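PDB 6QVI: ComZ from Thermus thermophilus, which probably acts as a DNA receptor at the tip of a competence-associated pilus during natural transformation. Local coordinates for residues Ala181-Tyr186 and Ser224-Glu229; Gly228-Lys233 and Cys254-Gly259; Gly334-Asp339 and Val374-Ile379; Leu304-Ile309 and Gln329-Gly334; Gln35-Glu40 and Leu61-Thr66. All coordinates share one frame; numbering follows the deposited sequence.

Contact 1. Residues Ala181-Tyr186 and Ser224-Glu229; sequences ALYNRY and STQIGE
Two backbone hydrogen bonds join A181-L182 to Q226-G228 in parallel. L182 N donates to Q226 O at 2.7 Å, and G228 N donates to L182 O at 2.7 Å. Both approach nearly along the C=O axis of the acceptor, with N-H...O angles of 160°. L182 is thus held on its N-H and its carbonyl by two residues of 224-229, one on the strand and one just past its end. The CA of A181 adds a CH...O contact to Q226 O, 3.3 Å away.

The side-chain polar link is Y183 OH to Q226 OE1, 2.9 Å. The Q226 chain is extended, with CG anti to its backbone N (chi1 -165°). It runs along the edge of the tyrosine ring, CG lying in the ring plane. Ring and amide planes are 72° apart, and the hydroxyl meets OE1 from above the carbonyl plane. The carboxylate carbon CD of E229 lies over one face of the same ring.

The side chains of A181 and Q226 lie on one face of the sheet, their CB atoms 4.3 Å apart. Those of L182 and I227 lie on the other.

Strand 153-157 pairs with A181 and Y183 through backbone bonds to A154, I156 and G158. The strand holding A181-Y183 therefore lies between two parallel neighbours, a stacking consistent with the beta-solenoid domain.

Contact 2. Residues Gly228-Lys233 and Cys254-Gly259; sequences GEPNNK and CRNNKG
Two loops in what fits the beta-solenoid domain meet here, and R255-K258 forms a type II beta turn. P230 carries the contact. The side edge of its ring, CB and CG, faces the backbone of the other loop, and CG lies 3.3 Å from C254 O. The N256 side chain crosses the ring obliquely. Its amide lies near CG and CD of the proline, with OD1 3.8 Å from P230 CD. C254 SG meets the backbone side of P230, 3.7 Å from its CA. The sulfur is anti to the backbone N of C254 (chi1 175°). It is tied to C261 by a disulfide, and P230 and K233 both touch C261 as well. No hydrogen bond joins 228-233 to 254-259, which meet by packing. E229 N to N232 O, 3.1 Å, closes the loop behind the proline. K233 adds an aliphatic touch from its long chain, with CD 4.3 Å from C254 SG.

Contact 3. Residues Gly334-Asp339 and Val374-Ile379; sequences GTLTLD and VVLEGI
L336 points its CD1 methyl at CD1 of L376, and the two methyls meet at 3.4 Å. The two side chains cross at about a right angle. L336 has CG anti to the backbone N (chi1 -162°), whereas L376 has CG anti to the carbonyl carbon, and both CD1 branches meet between the strands. I379 packs beside them. Its CG2, anti to the backbone N, lies 4.1 Å from L336 CB.

The backbone adds a CH...O contact. G334 O receives it from I379 CA at 3.3 Å, with an angle of 144° at the hydrogen. No hydrogen bond links the segments directly. The strand of L336 is instead bonded to D380 and V382, in the strand that follows I379. G378 and I379 thus lie where the chain turns from strand 374-377 into strand 380-383.

All five touching residues are buried. F357 touches L336 and V374 from strand 357-360, and M331 touches I379. Leucines from successive, stacked levels meeting in the interior are consistent with the core of a beta-solenoid.

Contact 4. Residues Leu304-Ile309 and Gln329-Gly334; sequences LRIQRI and QAMQSG
R308 reaches from strand 304-309 over the tight turns at M331-G334. CG is anti to the backbone N (chi1 165°), and the chain bends at chi3. One guanidinium face is turned to G334 N. NH2 lies 2.6 Å from S333 O, and NH1 lies near Q332 O without the geometry of a hydrogen bond.

The second touch is apolar. I306 and M331 approach tip to tip, with I306 CD1 3.6 Å from M331 CE. The M331 chain is extended beyond CG, which brings its methyl to the strand.

Two overlapping type I turns, Q329-Q332 and M331-G334, shape the loop. G334 N donates to M331 O at 3.1 Å and closes the second. L313, on the neighbouring antiparallel strand, touches both R308 and M331. C345 also packs on M331. On strand 304-309, R305 forms a salt bridge with E377 and also donates through NH2 to Q307 OE1, 3.1 Å away.

The contact therefore has a buried apolar end and a polar one nearer the surface. The arginine lies near the turn carbonyls, without an acid from either segment. The clear part of the contact is the buried touch of I306 on M331.

Contact 5. Residues Gln35-Glu40 and Leu61-Thr66; sequences QYVWRE and LDRDGT
D64 OD2 is gripped by two donors, both from T66. The backbone N of T66 donates at 2.7 Å, making an Asx turn, and T66 OG1 donates at 2.8 Å. Both meet the oxygen from above the carboxylate plane. D60 steadies the same loop, its carboxylate accepting from the backbone N of D64 and G65.

The loop meets helix 12-40 through R63 and W38. R63 CG lies over the indole face, 3.7 Å from the centroid of the five-membered ring and 14° off its normal, a CH-pi contact. W38 has CG anti to its backbone N (chi1 -170°), which directs the ring to the loop. The R63 guanidinium lies against the helix at W38 CB, its plane 38° from that of the indole. W38 CB is over one of its faces, and V37 CG2 sits at its edge, 3.8 Å from NH2. NH2 donates to Q34 O of the helix.

Q35 bends at chi2, and its NE2 donates to D60 O. Q35 OE1 accepts from R39 NH1 at 3.0 Å.

The arginine thus joins loop to helix twice, by its methylene on the indole and by its charged end on a helix carbonyl. That carbonyl would be expected to ease the cost of placing the charge against the helix.

Overall arrangement
The order along the chain is contact 5, 1, 2, 4, 3. Contact 5 joins the end of helix 12-40 to the loop after it, in what fits the pseudopilin-like part; the other four fit the beta-solenoid part. Contacts 1 and 2 share G228 and E229, with centres about 7 Å apart. Contacts 4 and 3 share G334, with centres about 6 Å apart, and their strands 304-309 and 374-377 are parallel neighbours. The centres of contacts 1 and 3 are about 37 Å apart. That of contact 5 lies about 28 Å from contact 1 and 44 Å from contact 3, on the opposite side of the chain's centre from contacts 3 and 4, consistent with separate pseudopilin-like and beta-solenoid domains.

Contact 1. Residues Ala181-Tyr186 and Ser224-Glu229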
# COMPACT_ATOMS: atom_id res chain seq x y z
N ALA A 181 18.60 -9.28 -3.80
CA ALA A 181 17.72 -9.95 -4.74
C ALA A 181 16.32 -9.45 -4.47
O ALA A 181 15.88 -9.40 -3.31
CB ALA A 181 17.77 -11.48 -4.61
N LEU A 182 15.60 -9.17 -5.56
CA LEU A 182 14.25 -8.62 -5.50
C LEU A 182 13.41 -9.45 -6.45
O LEU A 182 13.66 -9.46 -7.66
CB LEU A 182 14.26 -7.14 -5.89
CG LEU A 182 13.07 -6.21 -5.60
CD1 LEU A 182 13.47 -4.79 -5.95
CD2 LEU A 182 11.87 -6.61 -6.45
N TYR A 183 12.44 -10.16 -5.89
CA TYR A 183 11.63 -11.09 -6.66
C TYR A 183 10.18 -10.65 -6.68
O TYR A 183 9.72 -9.88 -5.83
CB TYR A 183 11.77 -12.50 -6.08
CG TYR A 183 13.19 -13.02 -6.06
CD1 TYR A 183 14.14 -12.52 -6.95
CD2 TYR A 183 13.60 -13.98 -5.13
CE1 TYR A 183 15.44 -12.98 -6.96
CE2 TYR A 183 14.92 -14.45 -5.12
CZ TYR A 183 15.83 -13.94 -6.03
OH TYR A 183 17.13 -14.38 -6.06
N ASN A 184 9.43 -11.22 -7.63
CA ASN A 184 8.03 -10.87 -7.80
C ASN A 184 7.12 -12.07 -7.59
O ASN A 184 6.00 -12.13 -8.11
CB ASN A 184 7.76 -10.19 -9.14
CG ASN A 184 6.34 -9.70 -9.22
OD1 ASN A 184 6.01 -8.65 -8.68
ND2 ASN A 184 5.49 -10.46 -9.91
N ARG A 185 7.60 -13.03 -6.83
CA ARG A 185 6.73 -14.08 -6.33
C ARG A 185 7.34 -14.65 -5.06
O ARG A 185 8.50 -14.40 -4.73
CB ARG A 185 6.52 -15.14 -7.41
CG ARG A 185 7.82 -15.54 -8.09
CD ARG A 185 7.90 -17.00 -8.40
NE ARG A 185 8.40 -17.73 -7.23
CZ ARG A 185 7.99 -18.95 -6.89
NH1 ARG A 185 7.08 -19.57 -7.64
NH2 ARG A 185 8.49 -19.53 -5.82
N TYR A 186 6.51 -15.41 -4.34
CA TYR A 186 6.91 -16.09 -3.12
C TYR A 186 6.05 -17.34 -3.03
O TYR A 186 4.99 -17.43 -3.66
CB TYR A 186 6.77 -15.21 -1.86
CG TYR A 186 5.34 -14.90 -1.44
CD1 TYR A 186 4.83 -13.62 -1.55
CD2 TYR A 186 4.50 -15.89 -0.94
CE1 TYR A 186 3.51 -13.34 -1.18
CE2 TYR A 186 3.20 -15.62 -0.59
CZ TYR A 186 2.71 -14.35 -0.70
OH TYR A 186 1.40 -14.11 -0.33
N SER A 224 25.63 -10.45 -9.97
CA SER A 224 24.85 -11.41 -9.16
C SER A 224 23.67 -10.77 -8.44
O SER A 224 22.84 -11.48 -7.85
CB SER A 224 25.71 -12.19 -8.15
OG SER A 224 26.07 -11.37 -7.05
N THR A 225 23.50 -9.46 -8.55
CA THR A 225 22.30 -8.80 -8.08
C THR A 225 21.14 -9.25 -8.97
O THR A 225 21.34 -9.63 -10.13
CB THR A 225 22.49 -7.28 -8.15
OG1 THR A 225 23.41 -6.89 -7.13
CG2 THR A 225 21.18 -6.52 -7.93
N GLN A 226 19.93 -9.27 -8.42
CA GLN A 226 18.84 -9.85 -9.20
C GLN A 226 17.58 -9.04 -8.92
O GLN A 226 16.95 -9.15 -7.86
CB GLN A 226 18.72 -11.33 -8.84
CG GLN A 226 17.90 -12.18 -9.76
CD GLN A 226 17.97 -13.64 -9.34
OE1 GLN A 226 18.72 -13.99 -8.41
NE2 GLN A 226 17.28 -14.51 -10.08
N ILE A 227 17.24 -8.18 -9.87
CA ILE A 227 16.00 -7.42 -9.83
C ILE A 227 15.09 -8.17 -10.78
O ILE A 227 15.17 -8.02 -12.00
CB ILE A 227 16.21 -5.96 -10.22
CG1 ILE A 227 17.06 -5.26 -9.15
CG2 ILE A 227 14.88 -5.27 -10.34
CD1 ILE A 227 17.64 -3.93 -9.59
N GLY A 228 14.28 -9.06 -10.23
CA GLY A 228 13.43 -9.91 -11.03
C GLY A 228 14.21 -11.10 -11.54
O GLY A 228 15.44 -11.16 -11.49
N GLU A 229 13.47 -12.06 -12.07
CA GLU A 229 14.02 -13.27 -12.65
C GLU A 229 13.64 -13.33 -14.12
O GLU A 229 12.61 -12.78 -14.51
CB GLU A 229 13.51 -14.52 -11.94
CG GLU A 229 14.20 -14.80 -10.61
CD GLU A 229 13.50 -15.88 -9.80
OE1 GLU A 229 12.25 -15.82 -9.70
OE2 GLU A 229 14.19 -16.80 -9.31

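Contact 2. Residues Gly228-Lys233 and Cys254-Gly259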
# COMPACT_ATOMS: atom_id res chain seq x y z
N GLY A 228 14.28 -9.06 -10.23
CA GLY A 228 13.43 -9.91 -11.03
C GLY A 228 14.21 -11.10 -11.54
O GLY A 228 15.44 -11.16 -11.49
N GLU A 229 13.47 -12.06 -12.07
CA GLU A 229 14.02 -13.27 -12.65
C GLU A 229 13.64 -13.33 -14.12
O GLU A 229 12.61 -12.78 -14.51
CB GLU A 229 13.51 -14.52 -11.94
CG GLU A 229 14.20 -14.80 -10.61
CD GLU A 229 13.50 -15.88 -9.80
OE1 GLU A 229 12.25 -15.82 -9.70
OE2 GLU A 229 14.19 -16.80 -9.31
N PRO A 230 14.46 -13.98 -14.97
CA PRO A 230 14.09 -14.11 -16.38
C PRO A 230 12.66 -14.58 -16.57
O PRO A 230 11.93 -14.02 -17.41
CB PRO A 230 15.11 -15.14 -16.89
CG PRO A 230 16.31 -14.91 -16.04
CD PRO A 230 15.78 -14.57 -14.70
N ASN A 231 12.23 -15.56 -15.77
CA ASN A 231 10.88 -16.11 -15.80
C ASN A 231 9.86 -15.09 -15.30
O ASN A 231 9.10 -14.52 -16.09
CB ASN A 231 10.86 -17.40 -14.95
CG ASN A 231 9.46 -18.03 -14.81
OD1 ASN A 231 8.45 -17.34 -14.70
ND2 ASN A 231 9.43 -19.36 -14.78
N ASN A 232 9.83 -14.85 -14.01
CA ASN A 232 8.89 -13.91 -13.40
C ASN A 232 9.67 -12.67 -12.97
O ASN A 232 10.41 -12.72 -11.98
CB ASN A 232 8.17 -14.58 -12.24
CG ASN A 232 7.07 -13.73 -11.68
OD1 ASN A 232 6.85 -12.61 -12.14
ND2 ASN A 232 6.31 -14.29 -10.75
N LYS A 233 9.50 -11.56 -13.68
CA LYS A 233 10.35 -10.42 -13.40
C LYS A 233 9.54 -9.15 -13.14
O LYS A 233 8.35 -9.03 -13.47
CB LYS A 233 11.34 -10.14 -14.51
CG LYS A 233 10.79 -9.41 -15.72
CD LYS A 233 11.80 -9.58 -16.86
CE LYS A 233 11.43 -8.87 -18.15
NZ LYS A 233 10.09 -9.21 -18.71
N CYS A 254 19.58 -9.88 -18.43
CA CYS A 254 18.51 -10.58 -17.73
C CYS A 254 18.75 -12.09 -17.81
O CYS A 254 17.87 -12.88 -18.14
CB CYS A 254 17.15 -10.17 -18.30
SG CYS A 254 15.76 -11.08 -17.60
N ARG A 255 19.98 -12.49 -17.50
CA ARG A 255 20.30 -13.89 -17.37
C ARG A 255 20.01 -14.34 -15.93
O ARG A 255 19.79 -13.52 -15.03
CB ARG A 255 21.76 -14.16 -17.79
CG ARG A 255 22.77 -14.18 -16.65
CD ARG A 255 24.18 -14.17 -17.20
NE ARG A 255 24.29 -13.28 -18.34
CZ ARG A 255 25.43 -12.93 -18.91
NH1 ARG A 255 26.58 -13.41 -18.46
NH2 ARG A 255 25.43 -12.10 -19.94
N ASN A 256 19.99 -15.65 -15.73
CA ASN A 256 19.45 -16.19 -14.48
C ASN A 256 20.40 -15.98 -13.31
O ASN A 256 21.58 -16.35 -13.38
CB ASN A 256 19.14 -17.67 -14.66
CG ASN A 256 17.74 -18.00 -14.22
OD1 ASN A 256 17.34 -17.66 -13.10
ND2 ASN A 256 16.97 -18.65 -15.09
N ASN A 257 19.89 -15.37 -12.23
CA ASN A 257 20.69 -15.08 -11.07
C ASN A 257 21.68 -13.93 -11.43
O ASN A 257 22.82 -13.87 -10.98
CB ASN A 257 21.34 -16.37 -10.54
CG ASN A 257 22.54 -16.19 -9.61
OD1 ASN A 257 23.67 -16.29 -10.09
ND2 ASN A 257 22.32 -15.86 -8.33
N LYS A 258 21.20 -13.01 -12.27
CA LYS A 258 21.98 -11.80 -12.55
C LYS A 258 21.10 -10.75 -13.21
O LYS A 258 20.03 -11.06 -13.76
CB LYS A 258 23.20 -12.09 -13.44
CG LYS A 258 24.32 -11.09 -13.22
CD LYS A 258 25.40 -11.25 -14.27
CE LYS A 258 26.81 -11.09 -13.68
NZ LYS A 258 27.30 -9.67 -13.70
N GLY A 259 21.54 -9.49 -13.11
CA GLY A 259 21.03 -8.43 -13.98
C GLY A 259 19.67 -7.91 -13.59
O GLY A 259 19.05 -8.35 -12.62

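Contact 3. Residues Gly334-Asp339 and Val374-Ile379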
# COMPACT_ATOMS: atom_id res chain seq x y z
N GLY A 334 9.83 2.72 31.88
CA GLY A 334 9.92 3.40 30.60
C GLY A 334 10.15 2.43 29.47
O GLY A 334 10.28 2.85 28.31
N THR A 335 10.14 1.14 29.80
CA THR A 335 10.33 0.07 28.84
C THR A 335 9.38 -1.03 29.25
O THR A 335 9.48 -1.56 30.36
CB THR A 335 11.78 -0.47 28.81
OG1 THR A 335 12.65 0.50 28.21
CG2 THR A 335 11.84 -1.77 28.03
N LEU A 336 8.47 -1.36 28.34
CA LEU A 336 7.49 -2.41 28.53
C LEU A 336 8.11 -3.66 27.93
O LEU A 336 8.26 -3.77 26.71
CB LEU A 336 6.22 -2.07 27.78
CG LEU A 336 4.86 -2.70 28.05
CD1 LEU A 336 3.94 -2.07 27.06
CD2 LEU A 336 4.87 -4.16 27.87
N THR A 337 8.44 -4.63 28.76
CA THR A 337 8.95 -5.87 28.24
C THR A 337 7.90 -6.87 28.58
O THR A 337 7.42 -6.89 29.65
CB THR A 337 10.33 -6.24 28.77
OG1 THR A 337 10.30 -7.51 29.40
CG2 THR A 337 10.81 -5.22 29.73
N LEU A 338 7.56 -7.71 27.65
CA LEU A 338 6.50 -8.68 27.92
C LEU A 338 7.09 -9.88 28.64
O LEU A 338 6.97 -9.96 29.87
CB LEU A 338 5.81 -9.07 26.63
CG LEU A 338 5.02 -7.93 26.02
CD1 LEU A 338 4.12 -8.47 24.97
CD2 LEU A 338 4.18 -7.31 27.06
N ASP A 339 7.72 -10.81 27.93
CA ASP A 339 8.46 -11.94 28.56
C ASP A 339 7.54 -12.85 29.39
O ASP A 339 6.46 -13.23 28.93
CB ASP A 339 9.64 -11.38 29.33
CG ASP A 339 10.81 -12.35 29.41
OD1 ASP A 339 10.63 -13.52 29.00
OD2 ASP A 339 11.91 -11.94 29.85
N VAL A 374 -3.71 0.82 20.54
CA VAL A 374 -3.02 1.26 21.73
C VAL A 374 -1.72 1.97 21.43
O VAL A 374 -0.95 1.48 20.68
CB VAL A 374 -2.75 0.07 22.66
CG1 VAL A 374 -2.90 -1.24 21.95
CG2 VAL A 374 -1.38 0.12 23.26
N VAL A 375 -1.49 3.12 22.03
CA VAL A 375 -0.25 3.82 21.82
C VAL A 375 0.40 4.26 23.10
O VAL A 375 -0.23 4.89 23.90
CB VAL A 375 -0.40 5.02 20.87
CG1 VAL A 375 -1.83 5.37 20.71
CG2 VAL A 375 0.35 6.22 21.35
N LEU A 376 1.67 3.92 23.25
CA LEU A 376 2.49 4.24 24.40
C LEU A 376 3.50 5.26 24.03
O LEU A 376 4.34 5.00 23.26
CB LEU A 376 3.23 3.01 24.82
CG LEU A 376 2.36 1.80 24.66
CD1 LEU A 376 3.09 0.55 25.06
CD2 LEU A 376 1.13 1.97 25.50
N GLU A 377 3.44 6.44 24.61
CA GLU A 377 4.40 7.45 24.27
C GLU A 377 5.46 7.56 25.32
O GLU A 377 5.16 7.64 26.47
CB GLU A 377 3.72 8.79 24.13
CG GLU A 377 2.52 8.77 23.22
CD GLU A 377 1.88 10.13 23.02
OE1 GLU A 377 2.56 11.10 22.68
OE2 GLU A 377 0.67 10.22 23.21
N GLY A 378 6.72 7.59 24.91
CA GLY A 378 7.84 7.71 25.82
C GLY A 378 8.10 6.41 26.51
O GLY A 378 8.56 6.37 27.61
N ILE A 379 7.84 5.34 25.81
CA ILE A 379 7.94 4.00 26.35
C ILE A 379 8.53 3.15 25.24
O ILE A 379 8.18 3.34 24.07
CB ILE A 379 6.56 3.45 26.77
CG1 ILE A 379 6.10 4.07 28.10
CG2 ILE A 379 6.57 1.92 26.83
CD1 ILE A 379 4.67 3.71 28.47

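Contact 4. Residues Leu304-Ile309 and Gln329-Gly334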
# COMPACT_ATOMS: atom_id res chain seq x y z
N LEU A 304 -6.33 2.78 24.09
CA LEU A 304 -5.49 2.82 25.25
C LEU A 304 -4.36 3.72 24.91
O LEU A 304 -3.69 3.49 23.95
CB LEU A 304 -4.96 1.43 25.51
CG LEU A 304 -4.39 1.14 26.88
CD1 LEU A 304 -2.91 1.35 26.88
CD2 LEU A 304 -5.00 2.10 27.86
N ARG A 305 -4.12 4.74 25.70
CA ARG A 305 -3.04 5.63 25.42
C ARG A 305 -2.40 6.08 26.69
O ARG A 305 -3.04 6.67 27.50
CB ARG A 305 -3.56 6.83 24.69
CG ARG A 305 -2.61 7.98 24.76
CD ARG A 305 -2.78 8.87 23.58
NE ARG A 305 -2.12 10.12 23.80
CZ ARG A 305 -2.77 11.21 24.11
NH1 ARG A 305 -4.06 11.17 24.21
NH2 ARG A 305 -2.13 12.33 24.30
N ILE A 306 -1.11 5.83 26.84
CA ILE A 306 -0.36 6.18 28.02
C ILE A 306 0.83 7.02 27.71
O ILE A 306 1.52 6.74 26.79
CB ILE A 306 0.20 4.92 28.66
CG1 ILE A 306 -0.90 3.91 28.82
CG2 ILE A 306 0.77 5.21 30.02
CD1 ILE A 306 -0.48 2.76 29.68
N GLN A 307 1.09 8.06 28.48
CA GLN A 307 2.23 8.89 28.23
C GLN A 307 3.20 8.77 29.35
O GLN A 307 2.85 8.39 30.42
CB GLN A 307 1.85 10.35 28.17
CG GLN A 307 0.59 10.66 27.43
CD GLN A 307 0.67 12.01 26.80
OE1 GLN A 307 0.66 12.12 25.59
NE2 GLN A 307 0.77 13.03 27.60
N ARG A 308 4.43 9.15 29.10
CA ARG A 308 5.42 9.06 30.12
C ARG A 308 6.47 10.09 30.01
O ARG A 308 7.36 9.97 29.24
CB ARG A 308 6.10 7.74 30.06
CG ARG A 308 7.35 7.77 30.87
CD ARG A 308 7.77 6.38 31.20
NE ARG A 308 9.20 6.27 31.07
CZ ARG A 308 9.98 5.87 32.05
NH1 ARG A 308 9.48 5.58 33.24
NH2 ARG A 308 11.28 5.80 31.88
N ILE A 309 6.35 11.06 30.87
CA ILE A 309 7.25 12.19 31.00
C ILE A 309 8.07 11.88 32.25
O ILE A 309 7.54 11.89 33.36
CB ILE A 309 6.47 13.51 31.12
CG1 ILE A 309 5.72 13.83 29.84
CG2 ILE A 309 7.38 14.63 31.54
CD1 ILE A 309 4.26 13.43 29.89
N GLN A 329 2.05 -0.97 36.37
CA GLN A 329 3.30 -1.46 36.94
C GLN A 329 4.28 -1.87 35.83
O GLN A 329 5.48 -1.61 35.92
CB GLN A 329 3.03 -2.63 37.90
CG GLN A 329 2.49 -2.30 39.33
CD GLN A 329 3.61 -2.19 40.41
OE1 GLN A 329 4.79 -2.40 40.13
NE2 GLN A 329 3.21 -1.85 41.65
N ALA A 330 3.78 -2.50 34.77
CA ALA A 330 4.66 -3.06 33.76
C ALA A 330 5.51 -2.00 33.03
O ALA A 330 6.54 -2.35 32.45
CB ALA A 330 3.85 -3.88 32.75
N MET A 331 5.08 -0.77 33.01
CA MET A 331 5.80 0.22 32.26
C MET A 331 6.47 1.22 33.08
O MET A 331 6.90 2.23 32.58
CB MET A 331 4.85 0.94 31.36
CG MET A 331 3.79 0.02 30.86
SD MET A 331 2.68 0.90 29.81
CE MET A 331 1.42 -0.32 29.71
N GLN A 332 6.60 0.93 34.35
CA GLN A 332 7.22 1.79 35.33
C GLN A 332 8.52 2.39 34.90
O GLN A 332 8.76 3.54 35.10
CB GLN A 332 7.56 0.95 36.54
CG GLN A 332 6.53 0.90 37.63
CD GLN A 332 6.98 -0.05 38.70
OE1 GLN A 332 8.09 -0.55 38.67
NE2 GLN A 332 6.13 -0.29 39.64
N SER A 333 9.39 1.54 34.41
CA SER A 333 10.71 1.85 33.94
C SER A 333 10.85 2.69 32.72
O SER A 333 11.86 3.33 32.54
CB SER A 333 11.39 0.56 33.60
OG SER A 333 10.50 -0.35 33.00
N GLY A 334 9.83 2.72 31.88
CA GLY A 334 9.92 3.40 30.60
C GLY A 334 10.15 2.43 29.47
O GLY A 334 10.28 2.85 28.31

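Contact 5. Residues Gln35-Glu40 and Leu61-Thr66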
# COMPACT_ATOMS: atom_id res chain seq x y z
N GLN A 35 -15.15 1.90 -14.37
CA GLN A 35 -13.79 1.42 -14.55
C GLN A 35 -12.82 2.21 -13.70
O GLN A 35 -11.78 1.69 -13.30
CB GLN A 35 -13.42 1.48 -16.03
CG GLN A 35 -14.02 0.34 -16.85
CD GLN A 35 -13.16 -0.90 -16.78
OE1 GLN A 35 -11.96 -0.84 -17.02
NE2 GLN A 35 -13.76 -2.02 -16.41
N TYR A 36 -13.15 3.48 -13.39
CA TYR A 36 -12.30 4.29 -12.53
C TYR A 36 -12.43 3.90 -11.06
O TYR A 36 -11.45 3.94 -10.33
CB TYR A 36 -12.63 5.78 -12.71
CG TYR A 36 -12.29 6.61 -11.48
CD1 TYR A 36 -13.27 6.94 -10.55
CD2 TYR A 36 -10.98 7.04 -11.25
CE1 TYR A 36 -12.96 7.68 -9.44
CE2 TYR A 36 -10.66 7.80 -10.13
CZ TYR A 36 -11.65 8.11 -9.23
OH TYR A 36 -11.35 8.86 -8.10
N VAL A 37 -13.63 3.53 -10.62
CA VAL A 37 -13.80 3.10 -9.23
C VAL A 37 -13.31 1.68 -9.05
O VAL A 37 -12.97 1.28 -7.93
CB VAL A 37 -15.27 3.22 -8.75
CG1 VAL A 37 -15.89 4.54 -9.20
CG2 VAL A 37 -16.09 2.01 -9.21
N TRP A 38 -13.31 0.85 -10.10
CA TRP A 38 -12.83 -0.49 -9.86
C TRP A 38 -11.33 -0.51 -9.62
O TRP A 38 -10.83 -1.40 -8.91
CB TRP A 38 -13.19 -1.43 -11.02
CG TRP A 38 -12.89 -2.85 -10.65
CD1 TRP A 38 -13.45 -3.58 -9.62
CD2 TRP A 38 -11.90 -3.70 -11.25
NE1 TRP A 38 -12.88 -4.83 -9.56
CE2 TRP A 38 -11.93 -4.94 -10.54
CE3 TRP A 38 -11.00 -3.55 -12.31
CZ2 TRP A 38 -11.10 -6.01 -10.87
CZ3 TRP A 38 -10.17 -4.61 -12.63
CH2 TRP A 38 -10.23 -5.83 -11.92
N ARG A 39 -10.61 0.49 -10.12
CA ARG A 39 -9.18 0.61 -9.88
C ARG A 39 -8.85 1.40 -8.63
O ARG A 39 -7.73 1.29 -8.14
CB ARG A 39 -8.52 1.29 -11.07
CG ARG A 39 -8.24 0.37 -12.21
CD ARG A 39 -7.89 1.14 -13.43
NE ARG A 39 -7.49 0.23 -14.50
CZ ARG A 39 -8.34 -0.42 -15.30
NH1 ARG A 39 -9.66 -0.28 -15.12
NH2 ARG A 39 -7.87 -1.22 -16.24
N GLU A 40 -9.83 2.08 -8.01
CA GLU A 40 -9.54 2.72 -6.75
C GLU A 40 -9.66 1.73 -5.60
O GLU A 40 -9.13 1.99 -4.52
CB GLU A 40 -10.41 3.97 -6.55
CG GLU A 40 -9.80 5.12 -7.38
CD GLU A 40 -8.91 6.10 -6.59
OE1 GLU A 40 -9.16 6.37 -5.40
OE2 GLU A 40 -7.86 6.53 -7.13
N LEU A 61 -12.93 -4.73 -19.15
CA LEU A 61 -14.37 -4.71 -19.37
C LEU A 61 -15.03 -5.87 -18.68
O LEU A 61 -16.15 -5.75 -18.17
CB LEU A 61 -14.65 -4.78 -20.87
CG LEU A 61 -14.03 -3.62 -21.61
CD1 LEU A 61 -14.25 -3.75 -23.05
CD2 LEU A 61 -14.75 -2.36 -21.15
N ASP A 62 -14.37 -7.02 -18.67
CA ASP A 62 -14.87 -8.12 -17.86
C ASP A 62 -14.94 -7.75 -16.39
O ASP A 62 -15.91 -8.09 -15.70
CB ASP A 62 -14.02 -9.35 -18.02
CG ASP A 62 -14.55 -10.47 -17.18
OD1 ASP A 62 -14.34 -10.45 -15.95
OD2 ASP A 62 -15.14 -11.40 -17.78
N ARG A 63 -13.87 -7.13 -15.86
CA ARG A 63 -13.55 -7.07 -14.42
C ARG A 63 -13.12 -8.45 -13.90
O ARG A 63 -13.64 -8.95 -12.91
CB ARG A 63 -14.70 -6.50 -13.57
CG ARG A 63 -14.60 -4.98 -13.28
CD ARG A 63 -16.00 -4.29 -13.15
NE ARG A 63 -15.90 -2.93 -12.61
CZ ARG A 63 -16.44 -2.54 -11.46
NH1 ARG A 63 -17.12 -3.40 -10.72
NH2 ARG A 63 -16.28 -1.30 -11.03
N ASP A 64 -12.12 -9.04 -14.58
CA ASP A 64 -11.42 -10.23 -14.12
C ASP A 64 -9.90 -10.12 -14.34
O ASP A 64 -9.19 -11.11 -14.19
CB ASP A 64 -11.94 -11.49 -14.84
CG ASP A 64 -11.50 -11.54 -16.30
OD1 ASP A 64 -11.56 -12.62 -16.93
OD2 ASP A 64 -11.08 -10.49 -16.82
N GLY A 65 -9.37 -8.95 -14.67
CA GLY A 65 -7.97 -8.89 -14.98
C GLY A 65 -7.62 -9.07 -16.44
O GLY A 65 -6.46 -8.87 -16.81
N THR A 66 -8.59 -9.43 -17.29
CA THR A 66 -8.32 -9.45 -18.72
C THR A 66 -8.42 -8.02 -19.21
O THR A 66 -9.45 -7.36 -19.02
CB THR A 66 -9.34 -10.31 -19.45
OG1 THR A 66 -9.42 -11.60 -18.82
CG2 THR A 66 -8.96 -10.46 -20.93